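Local coordinates for protein Phospholipase/Carboxylesterase (Haliangium ochraceum, PDB 4Q82) that probably hydrolyses carboxylic ester bonds, as an alpha/beta-hydrolase-type enzyme of the phospholipase/carboxylesterase group with a nucleophilic serine, at residues S49-L53 / R110-R114; R52-R56 / F67-P73; H87-G93 / P128-G134; A191-R195 / A224-P229; G202-A206 / L233-A237. All blocks are in the same frame, centred on the assembly; numbering follows the deposited sequence.

Contact 1 of 5, residues S49-L53 / R110-R114; sequences SSARL and RYIER
The hydroxyl of Ser-49 donates to the carbonyl oxygen of Ile-112, with OG 2.8 Å from O. The donor lies in the carbonyl plane on a lone pair, at a C=O...OG angle of 117°, and so takes a carbonyl of the last helical turn from the side. With chi1 at 54°, OG sits between the backbone N and the carbonyl carbon of its own residue, which turns it to the helix. Beside this bond the contact is apolar. The CG2 branch of Ile-112 meets CB of Leu-53 at 3.9 Å, while CD2 of Leu-53 lies 3.8 Å from CB of Glu-113, against the aliphatic root of that side chain. The pairing sets a short 3-10 turn, residues 49-51, and the start of edge strand 53-56 against the C-terminal end of helix 107-113. Replacing Ser-49 by an alanine would probably leave the Ile-112 carbonyl without this donor and the turn less firmly held to the helix end. Ser-50 CB packs 3.6 Å from Glu-113 O, and its hydroxyl bonds to Asp-115, just beyond the helix. Within the turn, Arg-52 N donates to Ser-49 O at 3.0 Å; farther out, Ser-49 and Ile-112 both touch Tyr-70 of strand 67-70.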
# COMPACT_ATOMS: atom_id res chain seq x y z
N SER A 49 17.25 -7.77 4.01
CA SER A 49 15.94 -7.44 4.54
C SER A 49 15.22 -8.58 5.24
O SER A 49 14.46 -8.34 6.19
CB SER A 49 15.05 -6.90 3.40
OG SER A 49 15.00 -7.81 2.31
N SER A 50 15.43 -9.83 4.82
CA SER A 50 14.68 -10.93 5.45
C SER A 50 15.05 -11.10 6.92
O SER A 50 14.28 -11.66 7.68
CB SER A 50 14.91 -12.27 4.73
OG SER A 50 16.27 -12.63 4.74
N ALA A 51 16.21 -10.59 7.31
CA ALA A 51 16.64 -10.68 8.71
C ALA A 51 15.70 -9.92 9.63
O ALA A 51 15.63 -10.22 10.82
CB ALA A 51 18.06 -10.16 8.86
N ARG A 52 14.95 -8.96 9.09
CA ARG A 52 14.06 -8.16 9.93
C ARG A 52 12.60 -8.37 9.55
O ARG A 52 11.76 -7.52 9.82
CB ARG A 52 14.43 -6.68 9.84
CG ARG A 52 15.86 -6.37 10.35
CD ARG A 52 16.26 -4.91 10.09
NE ARG A 52 16.23 -4.61 8.66
CZ ARG A 52 17.24 -4.87 7.83
NH1 ARG A 52 18.37 -5.41 8.28
NH2 ARG A 52 17.11 -4.60 6.54
N LEU A 53 12.30 -9.50 8.93
CA LEU A 53 10.93 -9.86 8.56
C LEU A 53 10.38 -10.87 9.56
O LEU A 53 10.98 -11.93 9.73
CB LEU A 53 10.90 -10.45 7.16
CG LEU A 53 9.54 -10.97 6.68
CD1 LEU A 53 8.58 -9.79 6.53
CD2 LEU A 53 9.72 -11.70 5.35
N ARG A 110 7.13 -9.82 -0.79
CA ARG A 110 7.90 -10.71 -1.66
C ARG A 110 9.37 -10.28 -1.73
O ARG A 110 10.27 -11.10 -1.49
CB ARG A 110 7.30 -10.71 -3.09
CG ARG A 110 8.15 -11.47 -4.11
CD ARG A 110 7.70 -11.14 -5.53
NE ARG A 110 8.55 -11.79 -6.52
CZ ARG A 110 8.37 -13.03 -6.97
NH1 ARG A 110 7.34 -13.76 -6.53
NH2 ARG A 110 9.20 -13.53 -7.87
N TYR A 111 9.60 -9.01 -2.02
CA TYR A 111 10.98 -8.53 -2.19
C TYR A 111 11.71 -8.54 -0.87
O TYR A 111 12.90 -8.86 -0.81
CB TYR A 111 11.00 -7.12 -2.83
CG TYR A 111 10.26 -7.21 -4.14
CD1 TYR A 111 10.78 -7.96 -5.21
CD2 TYR A 111 9.01 -6.62 -4.30
CE1 TYR A 111 10.07 -8.11 -6.40
CE2 TYR A 111 8.30 -6.76 -5.47
CZ TYR A 111 8.83 -7.51 -6.52
OH TYR A 111 8.09 -7.66 -7.69
N ILE A 112 11.00 -8.20 0.20
CA ILE A 112 11.64 -8.26 1.54
C ILE A 112 12.07 -9.68 1.87
O ILE A 112 13.21 -9.91 2.33
CB ILE A 112 10.69 -7.74 2.63
CG1 ILE A 112 10.53 -6.22 2.48
CG2 ILE A 112 11.21 -8.13 4.07
CD1 ILE A 112 9.23 -5.69 3.10
N GLU A 113 11.19 -10.65 1.64
CA GLU A 113 11.51 -12.02 1.99
C GLU A 113 12.70 -12.54 1.17
O GLU A 113 13.48 -13.38 1.63
CB GLU A 113 10.28 -12.93 1.80
CG GLU A 113 10.39 -14.24 2.57
CD GLU A 113 11.02 -15.32 1.74
OE1 GLU A 113 11.01 -15.18 0.49
OE2 GLU A 113 11.53 -16.30 2.32
N ARG A 114 12.83 -12.05 -0.05
CA ARG A 114 13.87 -12.50 -0.98
C ARG A 114 15.17 -11.71 -0.88
O ARG A 114 16.04 -11.87 -1.74
CB ARG A 114 13.35 -12.40 -2.41
CG ARG A 114 12.26 -13.40 -2.67
CD ARG A 114 11.72 -13.26 -4.07
NE ARG A 114 10.54 -14.12 -4.22
CZ ARG A 114 10.45 -15.12 -5.10
NH1 ARG A 114 11.47 -15.39 -5.91
NH2 ARG A 114 9.34 -15.84 -5.16

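Contact 2 of 5, residues R52-R56 / F67-P73; sequences RLSVR and FWEYLPP
One water is gripped from both strands: it lies 2.8 Å from Arg-52 O and 2.7 Å from Glu-69 OE2, and is also hydrogen-bonded to Ser-54 OG. Beside it, Arg-56 holds the Glu-69 carboxylate side-on in a salt bridge, NE to OE1 and NH2 to OE2, both 3.0 Å. The acid is turned 59° from the guanidinium plane, and NE meets OE1 from well above the carboxylate plane. The bend at chi2 (-74°) folds the arginine back along its strand, while its CB sits over the centre of the Phe-67 ring in a CH-pi contact, 3.6 Å from the centroid. Strands 53-56 and 67-70 form an antiparallel hairpin, with Ser-54/Glu-69 and Arg-56/Phe-67 as hydrogen-bonded pairs. On the other face, Val-55 CG2 lies over the six-membered ring of Trp-68, and Leu-53 CG packs at 3.7 Å from its CE3. At the open end of the hairpin, Arg-52 NH2 donates almost straight (175°) to Tyr-70 OH, 2.8 Å away, as Pro-73 CG covers one guanidinium face. Glu-69 OE1 also bonds to Tyr-152 OH, so arginine, tyrosine and water together probably stabilise a charged carboxylate on this edge hairpin.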
# COMPACT_ATOMS: atom_id res chain seq x y z
N ARG A 52 14.95 -8.96 9.09
CA ARG A 52 14.06 -8.16 9.93
C ARG A 52 12.60 -8.37 9.55
O ARG A 52 11.76 -7.52 9.82
CB ARG A 52 14.43 -6.68 9.84
CG ARG A 52 15.86 -6.37 10.35
CD ARG A 52 16.26 -4.91 10.09
NE ARG A 52 16.23 -4.61 8.66
CZ ARG A 52 17.24 -4.87 7.83
NH1 ARG A 52 18.37 -5.41 8.28
NH2 ARG A 52 17.11 -4.60 6.54
N LEU A 53 12.30 -9.50 8.93
CA LEU A 53 10.93 -9.86 8.56
C LEU A 53 10.38 -10.87 9.56
O LEU A 53 10.98 -11.93 9.73
CB LEU A 53 10.90 -10.45 7.16
CG LEU A 53 9.54 -10.97 6.68
CD1 LEU A 53 8.58 -9.79 6.53
CD2 LEU A 53 9.72 -11.70 5.35
N SER A 54 9.28 -10.53 10.23
CA SER A 54 8.69 -11.41 11.24
C SER A 54 7.20 -11.65 11.00
O SER A 54 6.47 -10.72 10.67
CB SER A 54 8.85 -10.82 12.64
OG SER A 54 10.21 -10.57 12.92
N VAL A 55 6.77 -12.90 11.17
CA VAL A 55 5.36 -13.24 11.03
C VAL A 55 4.62 -12.88 12.31
O VAL A 55 5.12 -13.12 13.43
CB VAL A 55 5.18 -14.74 10.67
CG1 VAL A 55 5.44 -15.63 11.89
CG2 VAL A 55 3.80 -15.01 10.07
N ARG A 56 3.45 -12.28 12.17
CA ARG A 56 2.65 -11.88 13.33
C ARG A 56 1.25 -12.43 13.15
O ARG A 56 0.35 -11.72 12.67
CB ARG A 56 2.63 -10.37 13.49
CG ARG A 56 4.01 -9.74 13.64
CD ARG A 56 4.59 -10.02 15.03
NE ARG A 56 5.91 -9.39 15.15
CZ ARG A 56 6.95 -9.92 15.80
NH1 ARG A 56 6.83 -11.09 16.42
NH2 ARG A 56 8.11 -9.27 15.83
N PHE A 67 -0.34 -10.54 10.07
CA PHE A 67 0.46 -9.71 9.15
C PHE A 67 1.94 -10.04 9.20
O PHE A 67 2.43 -10.62 10.18
CB PHE A 67 0.26 -8.22 9.45
CG PHE A 67 0.75 -7.78 10.81
CD1 PHE A 67 -0.03 -7.94 11.94
CD2 PHE A 67 1.99 -7.15 10.94
CE1 PHE A 67 0.41 -7.51 13.19
CE2 PHE A 67 2.45 -6.72 12.19
CZ PHE A 67 1.65 -6.90 13.31
N TRP A 68 2.64 -9.67 8.13
CA TRP A 68 4.10 -9.68 8.09
C TRP A 68 4.62 -8.34 8.56
O TRP A 68 4.16 -7.30 8.09
CB TRP A 68 4.65 -9.96 6.68
CG TRP A 68 4.42 -11.37 6.25
CD1 TRP A 68 3.39 -11.85 5.49
CD2 TRP A 68 5.20 -12.51 6.63
NE1 TRP A 68 3.50 -13.22 5.34
CE2 TRP A 68 4.61 -13.65 6.03
CE3 TRP A 68 6.36 -12.68 7.41
CZ2 TRP A 68 5.13 -14.93 6.18
CZ3 TRP A 68 6.88 -13.96 7.55
CH2 TRP A 68 6.27 -15.06 6.95
N GLU A 69 5.59 -8.37 9.46
CA GLU A 69 6.21 -7.17 9.99
C GLU A 69 7.63 -7.06 9.48
O GLU A 69 8.45 -7.95 9.71
CB GLU A 69 6.18 -7.20 11.52
CG GLU A 69 7.01 -6.15 12.20
CD GLU A 69 7.34 -6.58 13.62
OE1 GLU A 69 6.46 -6.48 14.52
OE2 GLU A 69 8.48 -7.05 13.82
N TYR A 70 7.91 -5.98 8.75
CA TYR A 70 9.28 -5.66 8.36
C TYR A 70 9.73 -4.37 9.05
O TYR A 70 9.07 -3.34 8.95
CB TYR A 70 9.43 -5.48 6.83
CG TYR A 70 10.82 -4.95 6.51
CD1 TYR A 70 11.94 -5.77 6.67
CD2 TYR A 70 11.02 -3.63 6.12
CE1 TYR A 70 13.23 -5.29 6.39
CE2 TYR A 70 12.32 -3.13 5.86
CZ TYR A 70 13.41 -3.98 5.99
OH TYR A 70 14.67 -3.51 5.74
N LEU A 71 10.86 -4.45 9.76
CA LEU A 71 11.44 -3.27 10.41
C LEU A 71 12.70 -2.86 9.67
O LEU A 71 13.52 -3.70 9.28
CB LEU A 71 11.75 -3.56 11.88
CG LEU A 71 10.57 -4.05 12.72
CD1 LEU A 71 11.05 -4.42 14.12
CD2 LEU A 71 9.46 -3.02 12.79
N PRO A 72 12.84 -1.55 9.42
CA PRO A 72 13.98 -1.01 8.68
C PRO A 72 15.22 -0.99 9.58
O PRO A 72 15.08 -1.09 10.79
CB PRO A 72 13.54 0.41 8.33
CG PRO A 72 12.67 0.79 9.48
CD PRO A 72 11.91 -0.48 9.82
N PRO A 73 16.40 -0.85 8.99
CA PRO A 73 17.65 -0.87 9.77
C PRO A 73 17.68 0.07 10.97
O PRO A 73 18.14 -0.32 12.04
CB PRO A 73 18.69 -0.47 8.73
CG PRO A 73 18.16 -1.08 7.47
CD PRO A 73 16.66 -0.91 7.54
O HOH W 1 10.51 -7.90 12.34

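Contact 3 of 5, residues H87-G93 / P128-G134; sequences HGIGENG and PQHAGGG
The rings of His-87 and His-130 belong to side chains that cross at about a right angle, and the link between the two residues runs from ring to backbone. His-130 N donates to His-87 NE2 at 2.9 Å, nearly straight (176°) and close to the plane of the ring. At the other nitrogen of this ring, His-87 ND1 donates to Gly-88 O at 2.7 Å, so the imidazole is pinned at both nitrogens and its rotation fixed. Its edge is turned to the 128-134 backbone, with CD2 lying 3.2 Å from Pro-128 O, while Glu-91 O lies over one face.

Asn-92 runs alongside His-130, pointing the same way, its amide turned 75° from the imidazole. The single ND2 serves two carbonyls: Gly-134 O, met on a lone pair at 2.9 Å, and Gly-132 O, approached from above the carbonyl plane at 3.0 Å. These segments are the loops that follow two neighbouring parallel strands, 80-86 and 124-128, at the C-terminal edge of the central sheet, where alpha/beta-hydrolases carry their active site. Consistent with this, Ile-89 N hydrogen-bonds to the sulfonylated serine at position 165, as expected near an oxyanion hole.

Gln-129 extends from the second loop with CG anti to the backbone N (chi1 -178°), which carries NE2 across to Glu-91 O at 3.0 Å; its OE1 accepts from Gly-95 N. Alongside, Gly-93 N donates to His-130 O. A water bound by Asn-92 OD1 lies beside the glycine turn, and farther out the ND1 of His-130 is bonded to Glu-140 of helix 138-151.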
# COMPACT_ATOMS: atom_id res chain seq x y z
N HIS A 87 -2.52 -7.02 -0.07
CA HIS A 87 -2.36 -8.00 -1.13
C HIS A 87 -3.62 -8.18 -2.01
O HIS A 87 -4.71 -7.64 -1.72
CB HIS A 87 -1.98 -9.34 -0.48
CG HIS A 87 -3.07 -9.89 0.39
ND1 HIS A 87 -4.18 -10.51 -0.13
CD2 HIS A 87 -3.23 -9.90 1.74
CE1 HIS A 87 -4.99 -10.88 0.86
NE2 HIS A 87 -4.43 -10.53 2.00
N GLY A 88 -3.49 -8.98 -3.06
CA GLY A 88 -4.61 -9.25 -3.93
C GLY A 88 -5.42 -10.48 -3.51
O GLY A 88 -5.03 -11.21 -2.60
N ILE A 89 -6.52 -10.72 -4.21
CA ILE A 89 -7.50 -11.72 -3.73
C ILE A 89 -6.93 -13.15 -3.68
O ILE A 89 -7.37 -13.99 -2.86
CB ILE A 89 -8.79 -11.66 -4.61
CG1 ILE A 89 -10.01 -12.21 -3.87
CG2 ILE A 89 -8.55 -12.34 -5.96
CD1 ILE A 89 -11.33 -11.86 -4.58
N GLY A 90 -5.94 -13.43 -4.51
CA GLY A 90 -5.36 -14.76 -4.54
C GLY A 90 -4.65 -15.11 -3.25
O GLY A 90 -4.42 -16.28 -2.93
N GLU A 91 -4.29 -14.09 -2.50
CA GLU A 91 -3.50 -14.31 -1.31
C GLU A 91 -4.33 -14.18 -0.02
O GLU A 91 -3.76 -14.18 1.07
CB GLU A 91 -2.30 -13.35 -1.31
CG GLU A 91 -1.25 -13.72 -2.35
CD GLU A 91 -1.72 -13.60 -3.80
OE1 GLU A 91 -2.15 -12.50 -4.22
OE2 GLU A 91 -1.68 -14.61 -4.54
N ASN A 92 -5.67 -14.12 -0.14
CA ASN A 92 -6.55 -14.15 1.04
C ASN A 92 -6.27 -15.41 1.88
O ASN A 92 -5.95 -16.48 1.34
CB ASN A 92 -8.04 -14.16 0.64
CG ASN A 92 -8.55 -12.80 0.14
OD1 ASN A 92 -7.79 -11.84 -0.01
ND2 ASN A 92 -9.85 -12.74 -0.15
N GLY A 93 -6.39 -15.30 3.20
CA GLY A 93 -6.22 -16.48 4.05
C GLY A 93 -6.57 -16.14 5.48
O GLY A 93 -6.93 -14.99 5.76
N PRO A 128 -0.71 -6.93 6.01
CA PRO A 128 -1.76 -7.74 6.65
C PRO A 128 -2.45 -8.70 5.70
O PRO A 128 -2.56 -8.42 4.50
CB PRO A 128 -2.76 -6.69 7.16
CG PRO A 128 -2.54 -5.50 6.22
CD PRO A 128 -1.05 -5.50 5.95
N GLN A 129 -2.96 -9.81 6.23
CA GLN A 129 -3.70 -10.76 5.39
C GLN A 129 -5.19 -10.54 5.59
O GLN A 129 -5.67 -10.48 6.73
CB GLN A 129 -3.34 -12.21 5.73
CG GLN A 129 -4.07 -13.25 4.84
CD GLN A 129 -3.40 -14.61 4.93
OE1 GLN A 129 -3.17 -15.14 6.02
NE2 GLN A 129 -3.05 -15.18 3.77
N HIS A 130 -5.90 -10.46 4.48
CA HIS A 130 -7.35 -10.37 4.50
C HIS A 130 -7.95 -11.76 4.46
O HIS A 130 -7.57 -12.58 3.61
CB HIS A 130 -7.84 -9.54 3.30
CG HIS A 130 -9.33 -9.56 3.16
ND1 HIS A 130 -10.16 -8.99 4.10
CD2 HIS A 130 -10.13 -10.14 2.24
CE1 HIS A 130 -11.42 -9.20 3.75
NE2 HIS A 130 -11.43 -9.89 2.62
N ALA A 131 -8.90 -12.02 5.36
CA ALA A 131 -9.54 -13.32 5.45
C ALA A 131 -10.90 -13.25 4.76
O ALA A 131 -11.52 -12.20 4.74
CB ALA A 131 -9.70 -13.74 6.90
N GLY A 132 -11.36 -14.35 4.20
CA GLY A 132 -12.65 -14.32 3.52
C GLY A 132 -12.52 -14.33 2.01
O GLY A 132 -11.46 -14.65 1.48
N GLY A 133 -13.60 -13.97 1.31
CA GLY A 133 -13.66 -14.25 -0.11
C GLY A 133 -13.40 -13.13 -1.11
O GLY A 133 -13.22 -13.40 -2.30
N GLY A 134 -13.41 -11.88 -0.64
CA GLY A 134 -13.36 -10.72 -1.53
C GLY A 134 -12.27 -9.75 -1.11
O GLY A 134 -11.23 -10.18 -0.57
O HOH W 2 -0.82 -7.52 2.52
O HOH W 3 -7.93 -9.30 -0.97

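Contact 4 of 5, residues A191-R195 / A224-P229; sequences AGNGR and AGTIEP
The guanidinium of Arg-195 turns its edge to the Glu-228 carboxylate, the two planes standing 85° apart. Glu-228 is modelled in two conformers; in the one described, NE lies 3.0 Å from OE1 and NH2 2.7 Å from OE2, a side-on salt bridge that may not be made all the time. Both oxygens are met from above the carboxylate plane. Ala-224 CB approaches the guanidinium obliquely, 3.5 Å from NH1. The bend at chi3 (79°) turns the arginine's end to the acid in this conformer, its side chain a knob among Ala-224, Gly-225, Glu-228 and Pro-229. Deeper in, Gly-194 N donates to Gly-225 O at 2.8 Å. Gly-225 comes so close to Asn-193, with CA atoms 3.8 Å apart, that a CB there would run into Gly-192 O. Asn-193 forms an Asx turn, its OD1 accepting from Arg-195 N at 2.9 Å just as helix 195-201 begins. A leucine in place of Asn-193 would probably leave the Arg-195 N-H without this acceptor and the helix start less well defined. A water joins Gly-192 N to Thr-226 OG1, which also bonds to His-214. The contact packs the loop between strand 186-190 and helix 195-201 against the start of helix 224-235, whose Thr-226 rests on strand 243-248.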
# COMPACT_ATOMS: atom_id res chain seq x y z
N ALA A 191 -3.87 -1.34 -10.10
CA ALA A 191 -4.86 -2.27 -10.70
C ALA A 191 -6.13 -2.36 -9.85
O ALA A 191 -6.71 -3.46 -9.69
CB ALA A 191 -4.25 -3.66 -10.91
N GLY A 192 -6.54 -1.21 -9.32
CA GLY A 192 -7.74 -1.12 -8.50
C GLY A 192 -8.83 -0.35 -9.21
O GLY A 192 -8.79 -0.15 -10.45
N ASN A 193 -9.86 0.04 -8.45
CA ASN A 193 -10.97 0.77 -9.01
C ASN A 193 -11.32 1.90 -8.06
O ASN A 193 -11.90 1.67 -7.01
CB ASN A 193 -12.20 -0.14 -9.21
CG ASN A 193 -13.39 0.61 -9.81
OD1 ASN A 193 -13.31 1.80 -10.09
ND2 ASN A 193 -14.51 -0.11 -10.04
N GLY A 194 -10.98 3.12 -8.45
CA GLY A 194 -11.29 4.30 -7.66
C GLY A 194 -12.44 5.12 -8.22
O GLY A 194 -12.66 6.24 -7.79
N ARG A 195 -13.19 4.56 -9.17
CA ARG A 195 -14.31 5.33 -9.72
C ARG A 195 -15.37 5.69 -8.65
O ARG A 195 -15.80 6.85 -8.61
CB ARG A 195 -14.92 4.57 -10.91
CG ARG A 195 -13.85 4.35 -12.02
CD ARG A 195 -14.39 3.57 -13.22
NE ARG A 195 -15.17 4.44 -14.12
CZ ARG A 195 -15.70 4.00 -15.26
NH1 ARG A 195 -15.52 2.73 -15.62
NH2 ARG A 195 -16.40 4.82 -16.04
N ALA A 224 -10.15 1.40 -16.72
CA ALA A 224 -10.87 2.65 -16.42
C ALA A 224 -10.93 2.88 -14.90
O ALA A 224 -11.04 4.03 -14.44
CB ALA A 224 -12.28 2.63 -17.02
N GLY A 225 -10.84 1.79 -14.13
CA GLY A 225 -10.89 1.87 -12.68
C GLY A 225 -9.80 2.78 -12.10
O GLY A 225 -9.99 3.39 -11.03
N THR A 226 -8.65 2.84 -12.76
CA THR A 226 -7.58 3.74 -12.35
C THR A 226 -7.54 4.99 -13.22
O THR A 226 -7.32 6.10 -12.75
CB THR A 226 -6.21 3.04 -12.39
OG1 THR A 226 -6.25 1.90 -11.52
CG2 THR A 226 -5.06 3.99 -11.92
N ILE A 227 -7.76 4.82 -14.52
CA ILE A 227 -7.55 5.93 -15.43
C ILE A 227 -8.58 7.06 -15.22
O ILE A 227 -8.22 8.24 -15.24
CB ILE A 227 -7.58 5.45 -16.90
CG1 ILE A 227 -6.34 4.55 -17.17
CG2 ILE A 227 -7.61 6.64 -17.88
CD1 ILE A 227 -6.43 3.78 -18.49
N GLU A 228 -9.85 6.70 -15.04
CA GLU A 228 -10.89 7.72 -14.87
C GLU A 228 -10.64 8.54 -13.61
O GLU A 228 -10.56 9.77 -13.70
CB GLU A 228 -12.31 7.12 -14.86
CG GLU A 228 -13.42 8.16 -14.58
CD GLU A 228 -14.84 7.56 -14.52
OE1 GLU A 228 -15.36 7.34 -13.40
OE2 GLU A 228 -15.45 7.35 -15.59
N PRO A 229 -10.49 7.88 -12.43
CA PRO A 229 -10.28 8.74 -11.27
C PRO A 229 -8.95 9.51 -11.32
O PRO A 229 -8.96 10.66 -10.90
CB PRO A 229 -10.31 7.76 -10.08
CG PRO A 229 -10.07 6.43 -10.66
CD PRO A 229 -10.66 6.47 -12.04
O HOH W 4 -5.68 1.66 -8.91

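Contact 5 of 5, residues G202-A206 / L233-A237; sequences GCDLA and LIACA
The CD2 methyl of Leu-233 is the main bump of this contact, and the turn of residues 205-206 supplies the hollow. It lies 3.5 Å from the backbone N of Ala-206 and 3.8 Å from that residue's CB, with Leu-205 CB at 3.8 Å completing the wall. With CG anti to the carbonyl carbon (chi1 -68°), the leucine leans out from the helix to the turn, crossing the Leu-205 side chain obliquely. The small methyl of Ala-206 is a second, lower bump, wedged between Leu-233 CD2 and Cys-236 CB, the latter also 3.8 Å away. A covalent bond closes the remaining side: Cys-203 SG and Cys-236 SG are joined at 2.0 Å, with a torsion about the S-S bond of -88°, close to the relaxed value for a disulfide. Both cysteines hold SG anti to the carbonyl carbon, with chi1 near -70° in each, so each sulfur reaches its partner without strain in that torsion.

No hydrogen bond crosses between the segments; shape and the disulfide carry the contact. The 202-206 side is braced internally, as Leu-205 N donates to Gly-202 O at 2.9 Å and Ala-206 N to Cys-203 O, closing the 3-10 turn. Gly-202 leaves helix 195-201 with positive phi. Farther out, Leu-205 touches Ala-197 and Leu-233 touches Phe-198, both on helix 195-201, while Arg-240 bonds to the carbonyls of Ile-234 and Cys-236. The disulfide cross-links the C-terminal ends of two helices, 195-201 and 224-235, of an alpha/beta sheet fold, and it joins the turns that lead into strands 210-215 and 243-248.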
# COMPACT_ATOMS: atom_id res chain seq x y z
N GLY A 202 -15.13 13.81 -5.81
CA GLY A 202 -14.57 14.75 -6.78
C GLY A 202 -13.26 15.35 -6.30
O GLY A 202 -12.43 14.66 -5.72
N CYS A 203 -13.08 16.66 -6.49
CA CYS A 203 -11.78 17.25 -6.19
C CYS A 203 -11.45 17.28 -4.70
O CYS A 203 -10.31 17.53 -4.33
CB CYS A 203 -11.69 18.64 -6.80
SG CYS A 203 -11.62 18.52 -8.61
N ASP A 204 -12.42 16.98 -3.84
CA ASP A 204 -12.09 16.80 -2.42
C ASP A 204 -11.06 15.68 -2.24
O ASP A 204 -10.21 15.74 -1.36
CB ASP A 204 -13.33 16.49 -1.58
CG ASP A 204 -14.31 17.67 -1.51
OD1 ASP A 204 -13.95 18.79 -1.95
OD2 ASP A 204 -15.42 17.48 -0.99
N LEU A 205 -11.16 14.64 -3.07
CA LEU A 205 -10.24 13.53 -2.99
C LEU A 205 -8.83 13.95 -3.41
O LEU A 205 -7.85 13.32 -3.04
CB LEU A 205 -10.74 12.38 -3.85
CG LEU A 205 -9.96 11.07 -3.92
CD1 LEU A 205 -9.78 10.48 -2.55
CD2 LEU A 205 -10.71 10.12 -4.81
N ALA A 206 -8.73 15.03 -4.17
CA ALA A 206 -7.43 15.46 -4.70
C ALA A 206 -6.52 16.06 -3.62
O ALA A 206 -5.36 16.41 -3.89
CB ALA A 206 -7.62 16.46 -5.84
N LEU A 233 -8.61 13.48 -10.92
CA LEU A 233 -7.83 14.08 -9.85
C LEU A 233 -6.76 15.01 -10.42
O LEU A 233 -6.52 16.09 -9.88
CB LEU A 233 -7.18 13.00 -9.00
CG LEU A 233 -8.15 12.15 -8.16
CD1 LEU A 233 -7.37 10.95 -7.62
CD2 LEU A 233 -8.75 12.99 -7.04
N ILE A 234 -6.13 14.59 -11.52
CA ILE A 234 -5.10 15.41 -12.18
C ILE A 234 -5.72 16.70 -12.71
O ILE A 234 -5.09 17.77 -12.65
CB ILE A 234 -4.41 14.61 -13.32
CG1 ILE A 234 -3.45 13.59 -12.70
CG2 ILE A 234 -3.63 15.51 -14.26
CD1 ILE A 234 -3.00 12.51 -13.65
N ALA A 235 -6.96 16.63 -13.20
CA ALA A 235 -7.62 17.82 -13.73
C ALA A 235 -8.07 18.79 -12.63
O ALA A 235 -8.37 19.96 -12.91
CB ALA A 235 -8.83 17.41 -14.60
N CYS A 236 -8.10 18.33 -11.38
CA CYS A 236 -8.53 19.20 -10.29
C CYS A 236 -7.58 20.37 -10.13
O CYS A 236 -6.36 20.22 -10.22
CB CYS A 236 -8.63 18.42 -8.98
SG CYS A 236 -10.04 17.27 -8.94
N ALA A 237 -8.15 21.55 -9.89
CA ALA A 237 -7.38 22.79 -9.80
C ALA A 237 -6.43 22.81 -8.60
O ALA A 237 -6.70 22.21 -7.56
CB ALA A 237 -8.34 23.99 -9.73

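How the contacts relate
From the N terminus, contacts 1 and 2 start from the same stretch and share Arg-52 and Leu-53; contact 2 closes first, making the short hairpin 53-56/67-70, and contact 1 closes the longer loop to helix 107-113. Contact 3 opens before contact 1 has closed, so these cross, and it joins the loops after strands 80-86 and 124-128, touching contact 2 where Phe-67 packs on Pro-128. Contacts 4 and 5 follow in series and cross each other, both using helix 224-235, one near its start and one at its end. Contacts 1 and 5 lie on opposite sides of the chain's centre, their centres about 36 Å apart, so the set spans the sheet from the side of edge strand 53-56 to that of 243-248.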